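Local structure of aminoglycoside N(3)-acetyltransferase (Enterobacter cloacae, 6NP3) at residues Gly16-Ser19 with Gly20-Val23; Ala86-Pro89 with Asp90-Pro93; Ile259-Leu262 with Glu263-Ala267. The protein catalyses transfer of an acetyl group from acetyl-CoA to the 3-amino group of 2-deoxystreptamine antibiotics, probably giving resistance to gentamicin and related drugs. All coordinates share one frame; numbering follows the deposited sequence.

Contact 1: Gly16-Ser19 with Gly20-Val23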
ATOM      1  N   GLY A  16      16.599  11.976   0.737  1.00 15.11           N
ATOM      2  CA  GLY A  16      16.478  12.106  -0.694  1.00 15.28           C
ATOM      3  C   GLY A  16      15.090  12.429  -1.186  1.00 14.35           C
ATOM      4  O   GLY A  16      14.882  12.472  -2.392  1.00 14.94           O
ATOM      5  N   VAL A  17      14.141  12.688  -0.302  1.00 14.08           N
ATOM      6  CA  VAL A  17      12.847  13.168  -0.759  1.00 13.46           C
ATOM      7  C   VAL A  17      12.979  14.596  -1.263  1.00 14.37           C
ATOM      8  O   VAL A  17      13.566  15.458  -0.598  1.00 15.93           O
ATOM      9  CB  VAL A  17      11.832  13.114   0.376  1.00 13.55           C
ATOM     10  CG1 VAL A  17      10.484  13.616  -0.126  1.00 14.30           C
ATOM     11  CG2 VAL A  17      11.665  11.690   0.895  1.00 14.42           C
ATOM     12  N   ARG A  18      12.480  14.846  -2.462  1.00 14.29           N
ATOM     13  CA  ARG A  18      12.573  16.139  -3.108  1.00 15.04           C
ATOM     14  C   ARG A  18      11.188  16.676  -3.419  1.00 14.20           C
ATOM     15  O   ARG A  18      10.223  15.923  -3.618  1.00 13.82           O
ATOM     16  CB  ARG A  18      13.350  16.027  -4.408  1.00 16.79           C
ATOM     17  CG  ARG A  18      14.809  15.641  -4.219  1.00 19.78           C
ATOM     18  CD  ARG A  18      15.595  16.762  -3.544  1.00 23.42           C
ATOM     19  NE  ARG A  18      16.967  16.396  -3.202  1.00 27.05           N
ATOM     20  CZ  ARG A  18      17.352  15.929  -2.021  1.00 28.16           C
ATOM     21  NH1 ARG A  18      16.477  15.727  -1.055  1.00 23.99           N
ATOM     22  NH2 ARG A  18      18.623  15.643  -1.813  1.00 29.90           N
ATOM     23  N   SER A  19      11.091  18.005  -3.456  0.52 15.11           N
ATOM     24  CA  SER A  19       9.865  18.648  -3.896  0.52 15.56           C
ATOM     25  C   SER A  19       9.451  18.080  -5.245  0.52 14.09           C
ATOM     26  O   SER A  19      10.274  17.918  -6.153  0.52 14.98           O
ATOM     27  CB  SER A  19      10.066  20.165  -3.978  0.52 18.26           C
ATOM     28  OG  SER A  19      10.345  20.715  -2.698  0.52 21.16           O
ATOM     29  N   GLY A  20       8.171  17.751  -5.354  1.00 13.14           N
ATOM     30  CA  GLY A  20       7.633  17.174  -6.555  1.00 12.73           C
ATOM     31  C   GLY A  20       7.588  15.662  -6.577  1.00 11.91           C
ATOM     32  O   GLY A  20       7.014  15.090  -7.505  1.00 12.14           O
ATOM     33  N   ASP A  21       8.190  14.997  -5.601  1.00 11.52           N
ATOM     34  CA  ASP A  21       8.243  13.546  -5.631  1.00 11.67           C
ATOM     35  C   ASP A  21       6.855  12.933  -5.421  1.00 11.44           C
ATOM     36  O   ASP A  21       5.954  13.521  -4.819  1.00 11.82           O
ATOM     37  CB  ASP A  21       9.176  13.024  -4.532  1.00 12.14           C
ATOM     38  CG  ASP A  21      10.661  13.113  -4.877  1.00 12.93           C
ATOM     39  OD1 ASP A  21      11.023  13.506  -5.992  1.00 13.86           O
ATOM     40  OD2 ASP A  21      11.468  12.723  -3.995  1.00 13.78           O
ATOM     41  N   MET A  22       6.755  11.681  -5.867  1.00 10.92           N
ATOM     42  CA  MET A  22       5.603  10.796  -5.709  1.00 10.69           C
ATOM     43  C   MET A  22       6.063   9.723  -4.717  1.00 10.80           C
ATOM     44  O   MET A  22       6.902   8.882  -5.066  1.00 11.88           O
ATOM     45  CB  MET A  22       5.314  10.165  -7.074  1.00 11.30           C
ATOM     46  CG  MET A  22       4.371   8.956  -7.073  1.00 12.23           C
ATOM     47  SD  MET A  22       2.642   9.291  -6.872  1.00 12.79           S
ATOM     48  CE  MET A  22       2.463   9.175  -5.097  1.00 12.72           C
ATOM     49  N   VAL A  23       5.533   9.745  -3.490  0.83 11.01           N
ATOM     50  CA  VAL A  23       6.036   8.909  -2.398  0.83 11.28           C
ATOM     51  C   VAL A  23       4.924   8.032  -1.832  0.83 11.30           C
ATOM     52  O   VAL A  23       3.822   8.517  -1.543  0.83 11.85           O
ATOM     53  CB  VAL A  23       6.662   9.772  -1.286  0.83 13.06           C
ATOM     54  CG1 VAL A  23       7.042   8.949  -0.071  0.83 13.67           C
ATOM     55  CG2 VAL A  23       7.839  10.529  -1.835  0.83 14.51           C
TER
HETATM   56  O   HOH W   1      10.675  15.677  -7.704  1.00 23.96           O
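Arg-18 and Asp-21 face each other across a type II beta turn, and two hydrogen bonds join them. Asp-21 N gives its hydrogen to Arg-18 O at 3.0 Å, which closes the turn. In the other direction, Arg-18 N donates to Asp-21 OD2 at 2.8 Å, with a nearly straight N-H...O angle of 169°. The donor meets OD2 from above the carboxylate plane. The chi1 of Asp-21, -79°, sets CG beside its own backbone N, which brings OD2 within reach of Arg-18 N. The second oxygen is also used. A water donates to Asp-21 OD1 at 2.8 Å and to Ser-19 O at 2.8 Å, bridging the side chain to the Ser-19 carbonyl. Gly-20 takes the third position, with a phi of 94° that suits a residue without a side chain.

The guanidinium of Arg-18 points elsewhere. Its chain bends at chi2, and Arg-18 NH1 donates to Val-17 O at 3.0 Å and also to Arg-13 O in helix 5-15. That helix ends in a Schellman motif at Gly-16. Beside the polar network, Val-17 CG1 lies 4.4 Å from Val-23 CG2, and both valines pack on helix 39-50.

Asp-21 OD2 also forms a salt bridge with Lys-156, at the start of strand 156-160. The carboxylate therefore has a backbone N-H, a lysine and a water as partners. Such surroundings would probably favour its charged form, and they probably help to hold the turn that leads into strand 22-27.

Contact 2: Ala86-Pro89 with Asp90-Pro93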
ATOM      1  N   ALA A  86     -21.963  -1.231   3.396  1.00 17.43           N
ATOM      2  CA  ALA A  86     -21.299  -0.917   2.138  1.00 17.39           C
ATOM      3  C   ALA A  86     -20.064  -0.054   2.373  1.00 16.89           C
ATOM      4  O   ALA A  86     -20.035   0.798   3.267  1.00 17.39           O
ATOM      5  CB  ALA A  86     -22.237  -0.175   1.190  1.00 19.07           C
ATOM      6  N   PHE A  87     -19.015  -0.306   1.580  1.00 16.10           N
ATOM      7  CA  PHE A  87     -17.817   0.530   1.623  1.00 14.93           C
ATOM      8  C   PHE A  87     -18.160   1.946   1.190  1.00 15.94           C
ATOM      9  O   PHE A  87     -18.622   2.171   0.070  1.00 17.45           O
ATOM     10  CB  PHE A  87     -16.736  -0.046   0.713  1.00 14.87           C
ATOM     11  CG  PHE A  87     -15.468   0.774   0.672  1.00 14.46           C
ATOM     12  CD1 PHE A  87     -14.641   0.864   1.776  1.00 14.65           C
ATOM     13  CD2 PHE A  87     -15.084   1.416  -0.493  1.00 15.01           C
ATOM     14  CE1 PHE A  87     -13.481   1.582   1.723  1.00 15.17           C
ATOM     15  CE2 PHE A  87     -13.889   2.150  -0.528  1.00 15.27           C
ATOM     16  CZ  PHE A  87     -13.116   2.205   0.576  1.00 15.17           C
ATOM     17  N   ASP A  88     -17.940   2.898   2.076  1.00 16.29           N
ATOM     18  CA  ASP A  88     -18.188   4.303   1.771  1.00 17.47           C
ATOM     19  C   ASP A  88     -16.841   5.006   1.847  1.00 17.66           C
ATOM     20  O   ASP A  88     -16.300   5.165   2.955  1.00 17.72           O
ATOM     21  CB  ASP A  88     -19.155   4.889   2.798  1.00 20.50           C
ATOM     22  CG  ASP A  88     -19.538   6.313   2.484  1.00 25.08           C
ATOM     23  OD1 ASP A  88     -18.801   6.962   1.707  1.00 25.59           O
ATOM     24  OD2 ASP A  88     -20.565   6.780   3.028  1.00 28.49           O
ATOM     25  N   PRO A  89     -16.240   5.383   0.708  1.00 18.14           N
ATOM     26  CA  PRO A  89     -14.855   5.879   0.743  1.00 18.36           C
ATOM     27  C   PRO A  89     -14.685   7.120   1.590  1.00 17.75           C
ATOM     28  O   PRO A  89     -13.597   7.345   2.138  1.00 18.94           O
ATOM     29  CB  PRO A  89     -14.543   6.150  -0.739  1.00 20.52           C
ATOM     30  CG  PRO A  89     -15.867   6.233  -1.426  1.00 23.24           C
ATOM     31  CD  PRO A  89     -16.748   5.278  -0.677  1.00 21.11           C
ATOM     32  N   ASP A  90     -15.742   7.922   1.747  1.00 18.94           N
ATOM     33  CA  ASP A  90     -15.627   9.146   2.527  1.00 20.30           C
ATOM     34  C   ASP A  90     -15.603   8.885   4.028  1.00 20.17           C
ATOM     35  O   ASP A  90     -15.147   9.749   4.789  1.00 22.42           O
ATOM     36  CB  ASP A  90     -16.767  10.120   2.187  1.00 23.93           C
ATOM     37  CG  ASP A  90     -16.746  10.570   0.729  1.00 27.58           C
ATOM     38  OD1 ASP A  90     -15.654  10.863   0.201  1.00 29.06           O
ATOM     39  OD2 ASP A  90     -17.831  10.652   0.111  1.00 30.83           O
ATOM     40  N   HIS A  91     -16.094   7.726   4.477  1.00 19.32           N
ATOM     41  CA  HIS A  91     -16.262   7.471   5.903  1.00 19.82           C
ATOM     42  C   HIS A  91     -15.595   6.206   6.416  1.00 20.18           C
ATOM     43  O   HIS A  91     -15.406   6.087   7.629  1.00 23.34           O
ATOM     44  CB  HIS A  91     -17.753   7.437   6.248  1.00 22.54           C
ATOM     45  CG  HIS A  91     -18.449   8.726   5.929  1.00 25.12           C
ATOM     46  ND1 HIS A  91     -19.135   8.935   4.752  1.00 27.12           N
ATOM     47  CD2 HIS A  91     -18.489   9.901   6.600  1.00 27.80           C
ATOM     48  CE1 HIS A  91     -19.614  10.167   4.739  1.00 28.50           C
ATOM     49  NE2 HIS A  91     -19.234  10.773   5.847  1.00 29.27           N
ATOM     50  N   ALA A  92     -15.188   5.295   5.557  1.00 18.36           N
ATOM     51  CA  ALA A  92     -14.684   4.001   6.008  1.00 17.50           C
ATOM     52  C   ALA A  92     -13.295   4.153   6.613  1.00 16.08           C
ATOM     53  O   ALA A  92     -12.371   4.604   5.920  1.00 15.95           O
ATOM     54  CB  ALA A  92     -14.642   3.053   4.808  1.00 18.19           C
ATOM     55  N   PRO A  93     -13.066   3.758   7.856  1.00 16.04           N
ATOM     56  CA  PRO A  93     -11.719   3.891   8.415  1.00 16.23           C
ATOM     57  C   PRO A  93     -10.713   2.925   7.799  1.00 15.66           C
ATOM     58  O   PRO A  93     -11.056   1.856   7.284  1.00 15.37           O
ATOM     59  CB  PRO A  93     -11.909   3.615   9.912  1.00 18.69           C
ATOM     60  CG  PRO A  93     -13.270   3.022  10.046  1.00 20.78           C
ATOM     61  CD  PRO A  93     -14.082   3.409   8.872  1.00 17.37           C
TER
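An Asx turn at Asp-88 folds Asp-88 against Asp-90, His-91 and Ala-92 in the loop between helices 78-83 and 101-106. Asp-88 OD1 accepts from Asp-90 N at 3.2 Å, and the donor stands above the carboxylate plane. Asp-88 O takes two more backbone hydrogens. Ala-92 N donates to Asp-88 O at 2.8 Å. His-91 N donates to Asp-88 O at 3.0 Å. One residue thus satisfies three successive N-H groups, two with its backbone and one with its side chain.

The CG of Asp-88 is anti to its backbone N (chi1 -176°), which carries the carboxylate alongside the His-91 side chain. Asp-88 OD2 sits at the edge of the imidazole, 3.1 Å from His-91 ND1, in a weak hydrogen bond. The carboxylate and ring planes are steeply turned, 78° apart. Asp-90 brings a like charge near: Asp-90 OD2 is 4.1 Å from Asp-88 OD1. The bonds to N-H groups would probably help offset that repulsion.

Ala-92 CB turns toward the first half of the turn. Ala-92 CB lies 3.6 Å from Phe-87 CE1 and 3.3 Å from Asp-88 O. The Phe-87 ring also meets Trp-62 edge-to-face.

The Phe-87 backbone hydrogen-bonds with Pro-190, and the Asp-88 side chain touches Leu-192, both on strand 184-193. Arg-113 of strand 112-113 donates to Ala-92 O. Arg-106 of helix 101-106 makes a weak hydrogen bond to Asp-90 O, so the turn lies between these elements.

Contact 3: Ile259-Leu262 with Glu263-Ala267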
ATOM      1  N   ILE A 259       9.971  -8.955 -10.595  1.00 12.19           N
ATOM      2  CA  ILE A 259       9.517  -9.748 -11.736  1.00 12.96           C
ATOM      3  C   ILE A 259      10.620 -10.708 -12.170  1.00 13.82           C
ATOM      4  O   ILE A 259      10.389 -11.902 -12.403  1.00 14.63           O
ATOM      5  CB  ILE A 259       9.072  -8.830 -12.890  1.00 12.70           C
ATOM      6  CG1 ILE A 259       7.857  -7.999 -12.458  1.00 12.79           C
ATOM      7  CG2 ILE A 259       8.786  -9.629 -14.161  1.00 14.09           C
ATOM      8  CD1 ILE A 259       7.575  -6.840 -13.395  1.00 13.77           C
ATOM      9  N   GLU A 260      11.825 -10.171 -12.356  1.00 14.12           N
ATOM     10  CA  GLU A 260      12.961 -11.004 -12.741  1.00 15.98           C
ATOM     11  C   GLU A 260      13.229 -12.085 -11.699  1.00 15.16           C
ATOM     12  O   GLU A 260      13.549 -13.231 -12.050  1.00 16.09           O
ATOM     13  CB  GLU A 260      14.198 -10.130 -12.956  1.00 17.62           C
ATOM     14  CG  GLU A 260      14.069  -9.167 -14.098  1.00 25.95           C
ATOM     15  CD  GLU A 260      15.235  -8.200 -14.219  1.00 35.50           C
ATOM     16  OE1 GLU A 260      16.294  -8.432 -13.604  1.00 36.70           O
ATOM     17  OE2 GLU A 260      15.086  -7.193 -14.941  1.00 37.77           O
ATOM     18  N   TRP A 261      13.118 -11.748 -10.419  1.00 15.17           N
ATOM     19  CA  TRP A 261      13.428 -12.674  -9.338  1.00 15.13           C
ATOM     20  C   TRP A 261      12.481 -13.862  -9.378  1.00 14.82           C
ATOM     21  O   TRP A 261      12.910 -15.024  -9.305  1.00 16.00           O
ATOM     22  CB  TRP A 261      13.306 -11.920  -8.012  1.00 15.46           C
ATOM     23  CG  TRP A 261      13.754 -12.590  -6.770  1.00 15.69           C
ATOM     24  CD1 TRP A 261      14.945 -12.388  -6.134  1.00 16.68           C
ATOM     25  CD2 TRP A 261      13.014 -13.505  -5.955  1.00 16.17           C
ATOM     26  NE1 TRP A 261      15.004 -13.134  -4.987  1.00 17.52           N
ATOM     27  CE2 TRP A 261      13.834 -13.836  -4.857  1.00 17.67           C
ATOM     28  CE3 TRP A 261      11.746 -14.097  -6.055  1.00 16.36           C
ATOM     29  CZ2 TRP A 261      13.422 -14.707  -3.859  1.00 18.38           C
ATOM     30  CZ3 TRP A 261      11.341 -14.963  -5.062  1.00 17.79           C
ATOM     31  CH2 TRP A 261      12.181 -15.265  -3.983  1.00 18.75           C
ATOM     32  N   LEU A 262      11.180 -13.590  -9.497  1.00 14.15           N
ATOM     33  CA  LEU A 262      10.184 -14.645  -9.589  1.00 14.63           C
ATOM     34  C   LEU A 262      10.376 -15.479 -10.847  1.00 14.79           C
ATOM     35  O   LEU A 262      10.316 -16.715 -10.796  1.00 15.54           O
ATOM     36  CB  LEU A 262       8.779 -14.047  -9.568  1.00 14.15           C
ATOM     37  CG  LEU A 262       8.363 -13.483  -8.213  1.00 14.34           C
ATOM     38  CD1 LEU A 262       7.158 -12.575  -8.382  1.00 15.39           C
ATOM     39  CD2 LEU A 262       8.093 -14.580  -7.184  1.00 15.49           C
ATOM     40  N   GLU A 263      10.597 -14.839 -11.994  1.00 14.94           N
ATOM     41  CA  GLU A 263      10.687 -15.582 -13.256  1.00 15.32           C
ATOM     42  C   GLU A 263      11.965 -16.409 -13.361  1.00 17.34           C
ATOM     43  O   GLU A 263      11.974 -17.451 -14.032  1.00 19.03           O
ATOM     44  CB  GLU A 263      10.556 -14.626 -14.441  1.00 15.34           C
ATOM     45  CG  GLU A 263       9.121 -14.102 -14.530  1.00 14.97           C
ATOM     46  CD  GLU A 263       8.821 -13.046 -15.583  1.00 15.16           C
ATOM     47  OE1 GLU A 263       9.719 -12.622 -16.331  1.00 15.76           O
ATOM     48  OE2 GLU A 263       7.645 -12.601 -15.641  1.00 14.65           O
ATOM     49  N   ALA A 264      13.019 -16.000 -12.650  1.00 16.79           N
ATOM     50  CA  ALA A 264      14.238 -16.794 -12.604  1.00 18.69           C
ATOM     51  C   ALA A 264      14.060 -18.045 -11.755  1.00 20.09           C
ATOM     52  O   ALA A 264      14.761 -19.045 -11.969  1.00 22.79           O
ATOM     53  CB  ALA A 264      15.405 -15.960 -12.062  1.00 19.54           C
ATOM     54  N   ARG A 265      13.132 -18.029 -10.803  1.00 20.21           N
ATOM     55  CA  ARG A 265      13.008 -19.117  -9.841  1.00 21.97           C
ATOM     56  C   ARG A 265      11.884 -20.086 -10.143  1.00 23.00           C
ATOM     57  O   ARG A 265      11.893 -21.201  -9.605  1.00 24.28           O
ATOM     58  CB  ARG A 265      12.791 -18.576  -8.425  1.00 23.36           C
ATOM     59  CG  ARG A 265      14.029 -18.008  -7.848  1.00 23.85           C
ATOM     60  CD  ARG A 265      13.804 -17.153  -6.634  1.00 25.46           C
ATOM     61  NE  ARG A 265      15.101 -16.724  -6.111  1.00 26.67           N
ATOM     62  CZ  ARG A 265      15.920 -15.871  -6.721  1.00 27.79           C
ATOM     63  NH1 ARG A 265      17.082 -15.561  -6.166  1.00 29.45           N
ATOM     64  NH2 ARG A 265      15.592 -15.321  -7.882  1.00 26.28           N
ATOM     65  N   HIS A 266      10.931 -19.710 -10.987  1.00 23.74           N
ATOM     66  CA  HIS A 266       9.722 -20.496 -11.168  1.00 25.44           C
ATOM     67  C   HIS A 266       9.433 -20.670 -12.652  1.00 31.01           C
ATOM     68  O   HIS A 266       9.416 -19.697 -13.410  1.00 31.69           O
ATOM     69  CB  HIS A 266       8.583 -19.846 -10.383  1.00 23.23           C
ATOM     70  CG  HIS A 266       8.897 -19.688  -8.928  1.00 20.71           C
ATOM     71  ND1 HIS A 266       9.019 -20.767  -8.075  1.00 20.70           N
ATOM     72  CD2 HIS A 266       9.163 -18.592  -8.181  1.00 20.34           C
ATOM     73  CE1 HIS A 266       9.326 -20.339  -6.866  1.00 21.18           C
ATOM     74  NE2 HIS A 266       9.417 -19.020  -6.900  1.00 20.57           N
ATOM     75  N   ALA A 267       9.249 -21.922 -13.070  1.00 35.54           N
ATOM     76  CA  ALA A 267       9.036 -22.209 -14.483  1.00 40.85           C
ATOM     77  C   ALA A 267       7.815 -21.458 -14.996  1.00 42.24           C
ATOM     78  O   ALA A 267       6.869 -21.174 -14.253  1.00 41.27           O
ATOM     79  CB  ALA A 267       8.850 -23.711 -14.700  1.00 41.99           C
TER
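Trp-261 O is gripped twice by Arg-265. Arg-265 NH2 donates to Trp-261 O at 3.1 Å (N-H...O angle 153°), and Arg-265 N adds a weak hydrogen bond to Trp-261 O at 3.4 Å. The same guanidinium lies flat on the indole of Trp-261, with planes 3° apart. Arg-265 CZ sits over the five-membered ring of Trp-261, 3.5 Å from its centroid, a cation-pi contact. Nearer the backbone on the same side chain, Arg-265 CD makes a CH-pi contact, 3.5 Å from the centroid of the Trp-261 six-membered ring. The arginine is extended from CG to NE, which lays it across both rings. Asp-229 of helix 222-233 accepts from Trp-261 NE1 and helps to hold the indole.

Leu-262 O accepts from Arg-265 N at 3.1 Å and, weakly, from His-266 N. His-266 NE2 is hydrogen-bonded to Tyr-214 OH. One turn back, Glu-263 N donates to Ile-259 O at 3.0 Å. Glu-263 OE2 passes 3.5 Å from Ile-259 CG2 and is hydrogen-bonded to Arg-178 N.

The pattern is an i to i+4 cation-pi stack along one side of an alpha helix, here in the C-terminal turns of helix 251-265.

Overall arrangement
From the N terminus, contact 1 comes first and makes the tight turn between helix 5-15 and strand 22-27, an inner strand of the seven-stranded mixed sheet. Contact 2 follows, within the long loop between helices 78-83 and 101-106, near strand 184-193 of the two-stranded sheet. Contact 3 lies near the C terminus, on helix 251-265, beside helices 170-176 and 222-233. All three are local and in series; none nests in or crosses another. Contacts 1 and 2 have centres about 29 Å apart. Contacts 2 and 3 lie on opposite sides of the chain's centre, about 37 Å apart between centres.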